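Long-range contacts in 6-carboxyhexanoate-coa ligase (Bacillus subtilis, PDB 5FLL), which belongs to the 6-carboxyhexanoate--CoA ligase family and is modelled with pimeloyl-AMP, pyrophosphate and magnesium ions bound together in one pocket: residues S53-K58 / S195-Y200; V11-S16 / H27-E32; R124-F129 / G226-F231. One frame throughout, in Å; residues are numbered along the deposited sequence.

In the fold
The three contacts surround one ligand site, and each touches pimeloyl-AMP. Contact 2, the 11-16/27-32 hairpin, holds pyrophosphate and reaches the adenine. Contact 1, two loops 137 residues apart in sequence, binds a magnesium ion between pyrophosphate and the phosphate of pimeloyl-AMP. Contact 3, a parallel strand pair, holds the ribose. The centres of contacts 1 and 2 lie about 12 Å apart, and a probable hydrogen bond of 2.9 Å from Arg56 NE to His27 O joins them. Contact 3 is centred about 18 Å from contact 1 and about 16 Å from contact 2; His27 CB packs against Arg124 CD at 3.8 Å.

Contact 1 of 3, residues S53-K58 / S195-Y200. With MG (magnesium ion), chain F; WAQ (pimeloyl-AMP), chain C; PPV (pyrophosphate), chain D.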
# COMPACT_ATOMS: atom_id res chain seq x y z
N SER A 53 4.49 9.77 -12.87
CA SER A 53 5.09 10.55 -13.94
C SER A 53 6.41 9.92 -14.39
O SER A 53 7.34 10.61 -14.76
CB SER A 53 5.33 11.97 -13.44
OG SER A 53 6.20 11.95 -12.33
N HIS A 54 6.52 8.59 -14.31
CA HIS A 54 7.78 7.94 -14.58
C HIS A 54 8.02 7.77 -16.08
O HIS A 54 7.10 7.45 -16.83
CB HIS A 54 7.87 6.58 -13.87
CG HIS A 54 9.27 6.13 -13.62
ND1 HIS A 54 10.08 5.64 -14.62
CD2 HIS A 54 10.01 6.13 -12.49
CE1 HIS A 54 11.26 5.34 -14.10
NE2 HIS A 54 11.24 5.62 -12.81
N SER A 55 9.27 7.94 -16.49
CA SER A 55 9.68 7.80 -17.90
C SER A 55 9.56 6.38 -18.45
O SER A 55 9.40 6.21 -19.65
CB SER A 55 11.14 8.27 -18.10
OG SER A 55 12.06 7.52 -17.29
N ARG A 56 9.58 5.37 -17.58
CA ARG A 56 9.31 4.00 -17.98
C ARG A 56 7.82 3.76 -18.30
O ARG A 56 7.49 2.75 -18.91
CB ARG A 56 9.76 3.02 -16.90
CG ARG A 56 11.29 2.90 -16.78
CD ARG A 56 11.75 2.15 -15.54
NE ARG A 56 11.35 0.74 -15.57
CZ ARG A 56 12.05 -0.24 -16.16
NH1 ARG A 56 13.20 0.01 -16.79
NH2 ARG A 56 11.56 -1.47 -16.14
N GLY A 57 6.93 4.67 -17.92
CA GLY A 57 5.52 4.54 -18.27
C GLY A 57 4.54 4.80 -17.12
O GLY A 57 4.93 4.98 -15.95
N LYS A 58 3.28 4.77 -17.48
CA LYS A 58 2.17 4.94 -16.59
C LYS A 58 1.81 3.61 -15.94
O LYS A 58 1.51 2.65 -16.63
CB LYS A 58 0.96 5.44 -17.38
CG LYS A 58 -0.34 5.32 -16.62
CD LYS A 58 -1.54 5.31 -17.55
CE LYS A 58 -2.83 5.07 -16.79
NZ LYS A 58 -4.02 5.31 -17.65
N SER A 195 20.91 3.60 -13.71
CA SER A 195 19.46 3.63 -13.67
C SER A 195 18.85 2.75 -14.75
O SER A 195 19.39 2.59 -15.84
CB SER A 195 18.95 5.07 -13.79
OG SER A 195 17.55 5.10 -13.59
N ASP A 196 17.69 2.19 -14.42
CA ASP A 196 16.84 1.54 -15.42
C ASP A 196 15.96 2.55 -16.16
O ASP A 196 15.13 2.15 -17.00
CB ASP A 196 16.00 0.42 -14.78
CG ASP A 196 15.06 0.93 -13.71
OD1 ASP A 196 15.39 1.92 -13.02
OD2 ASP A 196 13.97 0.32 -13.54
N ASP A 197 16.09 3.84 -15.87
CA ASP A 197 15.20 4.83 -16.52
C ASP A 197 15.76 5.22 -17.89
O ASP A 197 16.95 5.43 -18.05
CB ASP A 197 15.03 6.08 -15.66
CG ASP A 197 14.67 5.76 -14.20
OD1 ASP A 197 14.35 4.61 -13.83
OD2 ASP A 197 14.75 6.70 -13.39
N PRO A 198 14.91 5.31 -18.90
CA PRO A 198 15.45 5.65 -20.22
C PRO A 198 16.02 7.06 -20.31
O PRO A 198 16.70 7.38 -21.26
CB PRO A 198 14.24 5.51 -21.15
CG PRO A 198 13.05 5.64 -20.26
CD PRO A 198 13.46 5.01 -18.96
N ASP A 199 15.76 7.88 -19.31
CA ASP A 199 16.07 9.30 -19.40
C ASP A 199 17.21 9.76 -18.46
O ASP A 199 17.38 10.95 -18.22
CB ASP A 199 14.78 10.13 -19.14
CG ASP A 199 14.28 10.03 -17.66
OD1 ASP A 199 14.83 9.24 -16.83
OD2 ASP A 199 13.36 10.78 -17.30
N TYR A 200 17.98 8.84 -17.94
CA TYR A 200 19.10 9.21 -17.08
C TYR A 200 20.24 8.24 -17.27
O TYR A 200 20.09 7.07 -16.94
CB TYR A 200 18.66 9.20 -15.63
CG TYR A 200 19.55 10.01 -14.73
CD1 TYR A 200 19.52 11.41 -14.77
CD2 TYR A 200 20.44 9.39 -13.87
CE1 TYR A 200 20.35 12.17 -13.96
CE2 TYR A 200 21.27 10.13 -13.05
CZ TYR A 200 21.24 11.52 -13.09
OH TYR A 200 22.07 12.24 -12.27
MG MG F . 14.39 3.56 -12.07
N1 WAQ C . 17.18 -1.20 -2.95
C2 WAQ C . 17.79 -2.11 -3.82
N3 WAQ C . 17.89 -1.81 -5.17
C4 WAQ C . 17.35 -0.65 -5.61
C5 WAQ C . 16.78 0.23 -4.77
C6 WAQ C . 16.69 -0.06 -3.46
N6 WAQ C . 16.09 0.83 -2.68
N7 WAQ C . 16.38 1.29 -5.49
C8 WAQ C . 16.69 1.08 -6.76
N9 WAQ C . 17.30 -0.12 -6.83
C1' WAQ C . 17.79 -0.82 -8.03
C2' WAQ C . 16.58 -1.28 -8.80
O2' WAQ C . 16.89 -2.43 -9.54
C3' WAQ C . 16.36 -0.13 -9.78
O3' WAQ C . 15.57 -0.53 -10.89
C4' WAQ C . 17.78 0.11 -10.18
O4' WAQ C . 18.54 -0.03 -8.94
C5' WAQ C . 17.95 1.55 -10.65
O5' WAQ C . 17.16 2.31 -9.82
OAB WAQ C . 23.56 11.45 -10.54
OAC WAQ C . 18.39 6.68 -10.41
OAD WAQ C . 16.40 4.18 -11.45
OAE WAQ C . 24.66 10.96 -8.60
OAH WAQ C . 16.39 4.56 -8.85
CAK WAQ C . 22.66 7.14 -9.92
CAL WAQ C . 23.31 8.52 -10.25
CAM WAQ C . 21.20 7.11 -10.31
CAN WAQ C . 22.81 9.58 -9.30
CAO WAQ C . 20.66 5.69 -10.31
OAU WAQ C . 18.64 4.39 -10.15
CAW WAQ C . 23.77 10.75 -9.51
CAX WAQ C . 19.10 5.67 -10.27
PBG WAQ C . 17.11 3.94 -10.00
O11 PPV D . 12.82 1.18 -8.60
P1 PPV D . 13.60 2.44 -8.89
O21 PPV D . 14.30 3.04 -7.72
O31 PPV D . 14.42 2.42 -10.19
OPP PPV D . 12.41 3.55 -9.13
P2 PPV D . 12.72 5.06 -9.65
O12 PPV D . 13.70 5.67 -8.68
O22 PPV D . 11.37 5.75 -9.61
O32 PPV D . 13.33 4.85 -11.02
O HOH W 1 12.61 2.39 -12.46
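Arg56 and Asp196 carry the charged part of this contact. The arginine chain bends at chi3, and the guanidinium turns one face to Asp196 OD2, the two planes 27° apart. OD2 lies 3.3 Å from NE, and the pairing is a salt bridge of charges alone, with no N-H aimed at the oxygen. Arg56 NH1 donates to Asp196 O at 2.9 Å, nearly in the guanidinium plane, while NE turns to His27 O of strand 26-36; the arginine thus meets both the backbone and the carboxylate of Asp196.

One oxygen of each aspartate goes to the metal. Asp196 OD1 at 2.1 Å and Asp197 OD1 at 2.0 Å bind one magnesium ion, whose six ligands are completed by OAD of pimeloyl-AMP, O31 and O32 of pyrophosphate, and a water that also donates to Asp196 OD2. The cation is thus shared by both ligands.

His54 is hydrogen-bonded at both nitrogens. With its CG anti to the backbone N (chi1 -156°), its ring points at the metal site; NE2 donates to O32 of pyrophosphate at 2.9 Å and 168°, while ND1 accepts in the ring plane from Arg56 N. These two bonds fix the rotation of the ring, and its edge carbon CE1 lies 3.2 Å from Asp197 OD1, ring and carboxylate standing nearly perpendicular. Ser195 OG donates to OAD and receives Asp197 N in an ST turn.

Packing is lighter: Ser55 OG rests against Pro198 CD at 3.3 Å, beside Arg56 CG. Arg171 of helix 170-184 forms salt bridges with Asp197 OD2 and Asp199 OD1. The 53-58 loop follows helix 40-52 and lies against strand 26-36, whereas the 195-200 loop links strands 188-194 and 203-207.

Contact 2 of 3, residues V11-S16 / H27-E32. With PPV (pyrophosphate), chain D; WAQ (pimeloyl-AMP), chain C.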
# COMPACT_ATOMS: atom_id res chain seq x y z
N VAL A 11 7.96 4.78 4.78
CA VAL A 11 6.94 4.98 3.74
C VAL A 11 7.54 4.48 2.43
O VAL A 11 8.63 4.92 2.00
CB VAL A 11 6.50 6.44 3.59
CG1 VAL A 11 5.21 6.54 2.80
CG2 VAL A 11 6.32 7.10 4.95
N ARG A 12 6.82 3.51 1.85
CA ARG A 12 7.28 2.79 0.67
C ARG A 12 6.23 2.81 -0.42
O ARG A 12 5.02 2.82 -0.14
CB ARG A 12 7.59 1.34 1.03
CG ARG A 12 8.76 1.22 1.98
CD ARG A 12 9.16 -0.23 2.17
NE ARG A 12 8.28 -0.90 3.08
CZ ARG A 12 8.10 -2.21 3.14
NH1 ARG A 12 8.68 -3.03 2.25
NH2 ARG A 12 7.33 -2.70 4.10
N MET A 13 6.72 2.69 -1.65
CA MET A 13 5.88 2.67 -2.81
C MET A 13 6.47 1.69 -3.82
O MET A 13 7.69 1.59 -3.97
CB MET A 13 5.81 4.08 -3.43
CG MET A 13 5.01 4.19 -4.72
SD MET A 13 5.99 3.84 -6.19
CE MET A 13 7.06 5.27 -6.27
N ARG A 14 5.61 1.01 -4.56
CA ARG A 14 6.05 0.39 -5.79
C ARG A 14 4.93 0.47 -6.83
O ARG A 14 3.73 0.47 -6.48
CB ARG A 14 6.47 -1.05 -5.57
CG ARG A 14 5.42 -1.82 -4.83
CD ARG A 14 5.78 -3.27 -4.64
NE ARG A 14 4.64 -3.94 -4.03
CZ ARG A 14 4.52 -5.25 -3.95
NH1 ARG A 14 5.46 -6.03 -4.46
NH2 ARG A 14 3.45 -5.78 -3.36
N ALA A 15 5.33 0.53 -8.09
CA ALA A 15 4.38 0.68 -9.16
C ALA A 15 4.81 -0.14 -10.38
O ALA A 15 5.98 -0.24 -10.68
CB ALA A 15 4.23 2.16 -9.53
N SER A 16 3.85 -0.68 -11.11
CA SER A 16 4.14 -1.50 -12.24
C SER A 16 3.08 -1.34 -13.32
O SER A 16 2.04 -0.73 -13.10
CB SER A 16 4.24 -2.94 -11.78
OG SER A 16 3.10 -3.23 -11.00
N HIS A 27 8.09 -3.45 -13.94
CA HIS A 27 8.36 -2.54 -12.83
C HIS A 27 8.56 -1.15 -13.39
O HIS A 27 9.26 -0.95 -14.38
CB HIS A 27 9.63 -2.98 -12.11
CG HIS A 27 10.12 -1.98 -11.12
ND1 HIS A 27 9.50 -1.76 -9.91
CD2 HIS A 27 11.21 -1.17 -11.14
CE1 HIS A 27 10.18 -0.86 -9.22
NE2 HIS A 27 11.24 -0.49 -9.94
N ILE A 28 7.87 -0.20 -12.79
CA ILE A 28 7.94 1.17 -13.27
C ILE A 28 8.73 1.99 -12.29
O ILE A 28 9.71 2.66 -12.67
CB ILE A 28 6.54 1.83 -13.39
CG1 ILE A 28 5.69 1.14 -14.45
CG2 ILE A 28 6.69 3.32 -13.66
CD1 ILE A 28 6.13 1.46 -15.86
N SER A 29 8.31 1.94 -11.02
CA SER A 29 8.94 2.80 -10.02
C SER A 29 8.90 2.20 -8.63
O SER A 29 7.98 1.45 -8.28
CB SER A 29 8.29 4.19 -10.00
OG SER A 29 8.93 5.01 -9.01
N GLY A 30 9.90 2.55 -7.83
CA GLY A 30 9.96 2.15 -6.44
C GLY A 30 10.46 3.31 -5.61
O GLY A 30 11.29 4.10 -6.06
N GLY A 31 9.99 3.39 -4.38
CA GLY A 31 10.45 4.41 -3.48
C GLY A 31 10.44 3.96 -2.03
O GLY A 31 9.62 3.14 -1.61
N GLU A 32 11.32 4.60 -1.26
CA GLU A 32 11.41 4.37 0.18
C GLU A 32 11.78 5.69 0.89
O GLU A 32 12.64 6.45 0.44
CB GLU A 32 12.44 3.28 0.48
CG GLU A 32 13.66 3.33 -0.43
CD GLU A 32 13.47 2.51 -1.70
OE1 GLU A 32 12.79 1.47 -1.66
OE2 GLU A 32 14.03 2.91 -2.74
O11 PPV D . 12.82 1.18 -8.60
P1 PPV D . 13.60 2.44 -8.89
O21 PPV D . 14.30 3.04 -7.72
O31 PPV D . 14.42 2.42 -10.19
OPP PPV D . 12.41 3.55 -9.13
P2 PPV D . 12.72 5.06 -9.65
O12 PPV D . 13.70 5.67 -8.68
O22 PPV D . 11.37 5.75 -9.61
O32 PPV D . 13.33 4.85 -11.02
N1 WAQ C . 17.18 -1.20 -2.95
C2 WAQ C . 17.79 -2.11 -3.82
N3 WAQ C . 17.89 -1.81 -5.17
C4 WAQ C . 17.35 -0.65 -5.61
C5 WAQ C . 16.78 0.23 -4.77
C6 WAQ C . 16.69 -0.06 -3.46
N6 WAQ C . 16.09 0.83 -2.68
N7 WAQ C . 16.38 1.29 -5.49
C8 WAQ C . 16.69 1.08 -6.76
N9 WAQ C . 17.30 -0.12 -6.83
C1' WAQ C . 17.79 -0.82 -8.03
C2' WAQ C . 16.58 -1.28 -8.80
O2' WAQ C . 16.89 -2.43 -9.54
C3' WAQ C . 16.36 -0.13 -9.78
O3' WAQ C . 15.57 -0.53 -10.89
C4' WAQ C . 17.78 0.11 -10.18
O4' WAQ C . 18.54 -0.03 -8.94
C5' WAQ C . 17.95 1.55 -10.65
O5' WAQ C . 17.16 2.31 -9.82
OAB WAQ C . 23.56 11.45 -10.54
OAC WAQ C . 18.39 6.68 -10.41
OAD WAQ C . 16.40 4.18 -11.45
OAE WAQ C . 24.66 10.96 -8.60
OAH WAQ C . 16.39 4.56 -8.85
CAK WAQ C . 22.66 7.14 -9.92
CAL WAQ C . 23.31 8.52 -10.25
CAM WAQ C . 21.20 7.11 -10.31
CAN WAQ C . 22.81 9.58 -9.30
CAO WAQ C . 20.66 5.69 -10.31
OAU WAQ C . 18.64 4.39 -10.15
CAW WAQ C . 23.77 10.75 -9.51
CAX WAQ C . 19.10 5.67 -10.27
PBG WAQ C . 17.11 3.94 -10.00
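Met13 reaches across the strand pair to Ser29 on the sheet face that both share with Ala15. From CB the chain first runs out anti to the backbone N (chi1 177°), then folds back at chi2 (-88°) and chi3 (-70°). SD consequently passes 3.7 Å from Ser29 O, and the terminal CE lies 3.3 Å from Ser29 OG and 4.0 Å from Gly31 N. Leu47 of helix 40-52 packs on the same side chain. The methyl end of Met13 thus touches a hydroxyl that is itself bound to a ligand: Ser29 OG donates to O22 of pyrophosphate at 2.6 Å.

Backbone bonds pair Met13 with Gly31 in both directions and tie Ala15 N to Ser29 O. At the far end Ala15 O takes two donors from the same face of its carbonyl plane, Ile28 N at 2.8 Å and Ser29 N at 3.2 Å. This classic beta bulge shifts the register by one residue, so that Ser16 pairs with His27.

His27 NE2 donates to O11 of pyrophosphate at 2.7 Å, with the oxygen at the ring edge, and Gly30 N reaches the bridging OPP at 3.0 Å. Glu32, in a salt bridge with Arg146, accepts weakly at OE2 from N6 of pimeloyl-AMP. The whole is a bulged antiparallel hairpin whose outer strand, 26-36, forms one wall of the pyrophosphate and adenine site.

Contact 3 of 3, residues R124-F129 / G226-F231; sequences RGAVLF and GCRVFF. With WAQ (pimeloyl-AMP), chain C.
Phe230 turns its CG anti to the carbonyl carbon (chi1 -55°) and rotates its ring (chi2 -22°) until one face receives the methyl group of Ala126. This CH-pi contact places Ala126 CB 3.8 Å from the centroid of the Phe230 ring, 24° off the normal and offset toward the rim. Leu128, on the same sheet face, brings its CD1 branch to 3.7 Å from Phe230 CD2. On the other face Phe129 and Phe231 run side by side, CD2 of the first 4.0 Å from CE2 of the second. Val229 CG1 touches Phe129 CB and lies over one face of the Phe231 ring, offset toward its rim. Ala113 and Val109 of helix 107-116 cover these two rings.

The backbone bonds of the parallel pair are nearly straight. Val127 N donates to Arg228 O at 2.9 Å, Phe230 N to Val127 O at 2.8 Å, and Phe129 N to Phe230 O. A single water donates to both Gly125 O and Arg228 O and bridges the loop before strand 127-130 to strand 227-232.

There the contact becomes a binding surface. Gly125 O accepts from O2' of pimeloyl-AMP at 2.8 Å, and Arg228 NH1 donates to O4' at 3.0 Å, the oxygen lying at the guanidinium edge, while the arginine's CB and CG pack against the ribose. Glu191, by a salt bridge to NE, and Tyr204, by a hydrogen bond with NH2, fix the guanidinium. Backbone bonds and apolar side chains join the strands, and at the ligand end a backbone carbonyl and an arginine, its charge probably offset by Glu191, hold the ribose.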
# COMPACT_ATOMS: atom_id res chain seq x y z
N ARG A 124 14.12 -5.97 -9.57
CA ARG A 124 13.40 -4.81 -9.04
C ARG A 124 14.09 -4.15 -7.86
O ARG A 124 13.82 -2.99 -7.53
CB ARG A 124 12.00 -5.24 -8.66
CG ARG A 124 11.39 -6.07 -9.77
CD ARG A 124 9.89 -6.00 -9.82
NE ARG A 124 9.28 -6.80 -8.77
CZ ARG A 124 9.15 -8.13 -8.82
NH1 ARG A 124 9.61 -8.82 -9.86
NH2 ARG A 124 8.56 -8.76 -7.81
N GLY A 125 14.98 -4.91 -7.23
CA GLY A 125 15.88 -4.36 -6.21
C GLY A 125 17.34 -4.56 -6.60
O GLY A 125 17.72 -4.35 -7.75
N ALA A 126 18.15 -5.03 -5.65
CA ALA A 126 19.57 -5.21 -5.87
C ALA A 126 19.97 -6.66 -5.87
O ALA A 126 19.32 -7.49 -5.26
CB ALA A 126 20.38 -4.47 -4.82
N VAL A 127 21.09 -6.94 -6.55
CA VAL A 127 21.69 -8.23 -6.53
C VAL A 127 22.89 -8.27 -5.58
O VAL A 127 23.71 -7.36 -5.54
CB VAL A 127 22.17 -8.60 -7.92
CG1 VAL A 127 23.02 -9.89 -7.84
CG2 VAL A 127 20.98 -8.79 -8.86
N LEU A 128 22.99 -9.32 -4.77
CA LEU A 128 24.15 -9.52 -3.90
C LEU A 128 25.06 -10.53 -4.58
O LEU A 128 24.65 -11.65 -4.84
CB LEU A 128 23.72 -10.03 -2.52
CG LEU A 128 23.31 -8.97 -1.49
CD1 LEU A 128 22.36 -7.95 -2.10
CD2 LEU A 128 22.69 -9.60 -0.28
N PHE A 129 26.30 -10.11 -4.86
CA PHE A 129 27.27 -10.94 -5.55
C PHE A 129 28.42 -11.26 -4.60
O PHE A 129 29.09 -10.38 -4.11
CB PHE A 129 27.79 -10.21 -6.79
CG PHE A 129 28.33 -11.12 -7.86
CD1 PHE A 129 27.48 -11.93 -8.61
CD2 PHE A 129 29.71 -11.19 -8.10
CE1 PHE A 129 27.99 -12.78 -9.58
CE2 PHE A 129 30.21 -12.05 -9.06
CZ PHE A 129 29.35 -12.85 -9.80
N GLY A 226 19.11 -1.42 -16.42
CA GLY A 226 19.84 -0.79 -15.32
C GLY A 226 20.70 -1.82 -14.59
O GLY A 226 20.80 -2.97 -15.01
N CYS A 227 21.33 -1.40 -13.50
CA CYS A 227 22.17 -2.28 -12.72
C CYS A 227 22.23 -1.84 -11.27
O CYS A 227 22.46 -0.67 -10.96
CB CYS A 227 23.58 -2.29 -13.31
SG CYS A 227 24.79 -3.28 -12.38
N ARG A 228 22.07 -2.79 -10.36
CA ARG A 228 22.33 -2.54 -8.94
C ARG A 228 22.88 -3.83 -8.36
O ARG A 228 22.13 -4.77 -8.08
CB ARG A 228 21.03 -2.13 -8.22
CG ARG A 228 21.19 -1.12 -7.10
CD ARG A 228 21.67 0.17 -7.69
NE ARG A 228 21.78 1.31 -6.78
CZ ARG A 228 20.90 2.30 -6.73
NH1 ARG A 228 19.78 2.26 -7.46
NH2 ARG A 228 21.15 3.33 -5.95
N VAL A 229 24.20 -3.85 -8.16
CA VAL A 229 24.91 -5.01 -7.65
C VAL A 229 25.71 -4.57 -6.43
O VAL A 229 26.42 -3.54 -6.48
CB VAL A 229 25.91 -5.56 -8.71
CG1 VAL A 229 26.61 -6.79 -8.19
CG2 VAL A 229 25.17 -5.91 -9.99
N PHE A 230 25.57 -5.34 -5.33
CA PHE A 230 26.37 -5.17 -4.14
C PHE A 230 27.36 -6.31 -4.08
O PHE A 230 26.97 -7.47 -4.06
CB PHE A 230 25.52 -5.20 -2.86
CG PHE A 230 24.39 -4.20 -2.85
CD1 PHE A 230 24.43 -3.09 -3.65
CD2 PHE A 230 23.32 -4.36 -2.01
CE1 PHE A 230 23.40 -2.18 -3.62
CE2 PHE A 230 22.29 -3.45 -1.97
CZ PHE A 230 22.31 -2.37 -2.79
N PHE A 231 28.64 -5.98 -4.05
CA PHE A 231 29.67 -6.99 -3.95
C PHE A 231 29.97 -7.20 -2.47
O PHE A 231 30.38 -6.28 -1.76
CB PHE A 231 30.94 -6.55 -4.68
CG PHE A 231 30.79 -6.42 -6.17
CD1 PHE A 231 30.39 -5.22 -6.74
CD2 PHE A 231 31.11 -7.48 -7.02
CE1 PHE A 231 30.24 -5.09 -8.12
CE2 PHE A 231 30.99 -7.36 -8.38
CZ PHE A 231 30.55 -6.16 -8.94
N1 WAQ C . 17.18 -1.20 -2.95
C2 WAQ C . 17.79 -2.11 -3.82
N3 WAQ C . 17.89 -1.81 -5.17
C4 WAQ C . 17.35 -0.65 -5.61
C5 WAQ C . 16.78 0.23 -4.77
C6 WAQ C . 16.69 -0.06 -3.46
N6 WAQ C . 16.09 0.83 -2.68
N7 WAQ C . 16.38 1.29 -5.49
C8 WAQ C . 16.69 1.08 -6.76
N9 WAQ C . 17.30 -0.12 -6.83
C1' WAQ C . 17.79 -0.82 -8.03
C2' WAQ C . 16.58 -1.28 -8.80
O2' WAQ C . 16.89 -2.43 -9.54
C3' WAQ C . 16.36 -0.13 -9.78
O3' WAQ C . 15.57 -0.53 -10.89
C4' WAQ C . 17.78 0.11 -10.18
O4' WAQ C . 18.54 -0.03 -8.94
C5' WAQ C . 17.95 1.55 -10.65
O5' WAQ C . 17.16 2.31 -9.82
OAB WAQ C . 23.56 11.45 -10.54
OAC WAQ C . 18.39 6.68 -10.41
OAD WAQ C . 16.40 4.18 -11.45
OAE WAQ C . 24.66 10.96 -8.60
OAH WAQ C . 16.39 4.56 -8.85
CAK WAQ C . 22.66 7.14 -9.92
CAL WAQ C . 23.31 8.52 -10.25
CAM WAQ C . 21.20 7.11 -10.31
CAN WAQ C . 22.81 9.58 -9.30
CAO WAQ C . 20.66 5.69 -10.31
OAU WAQ C . 18.64 4.39 -10.15
CAW WAQ C . 23.77 10.75 -9.51
CAX WAQ C . 19.10 5.67 -10.27
PBG WAQ C . 17.11 3.94 -10.00
O HOH W 2 19.78 -5.27 -9.67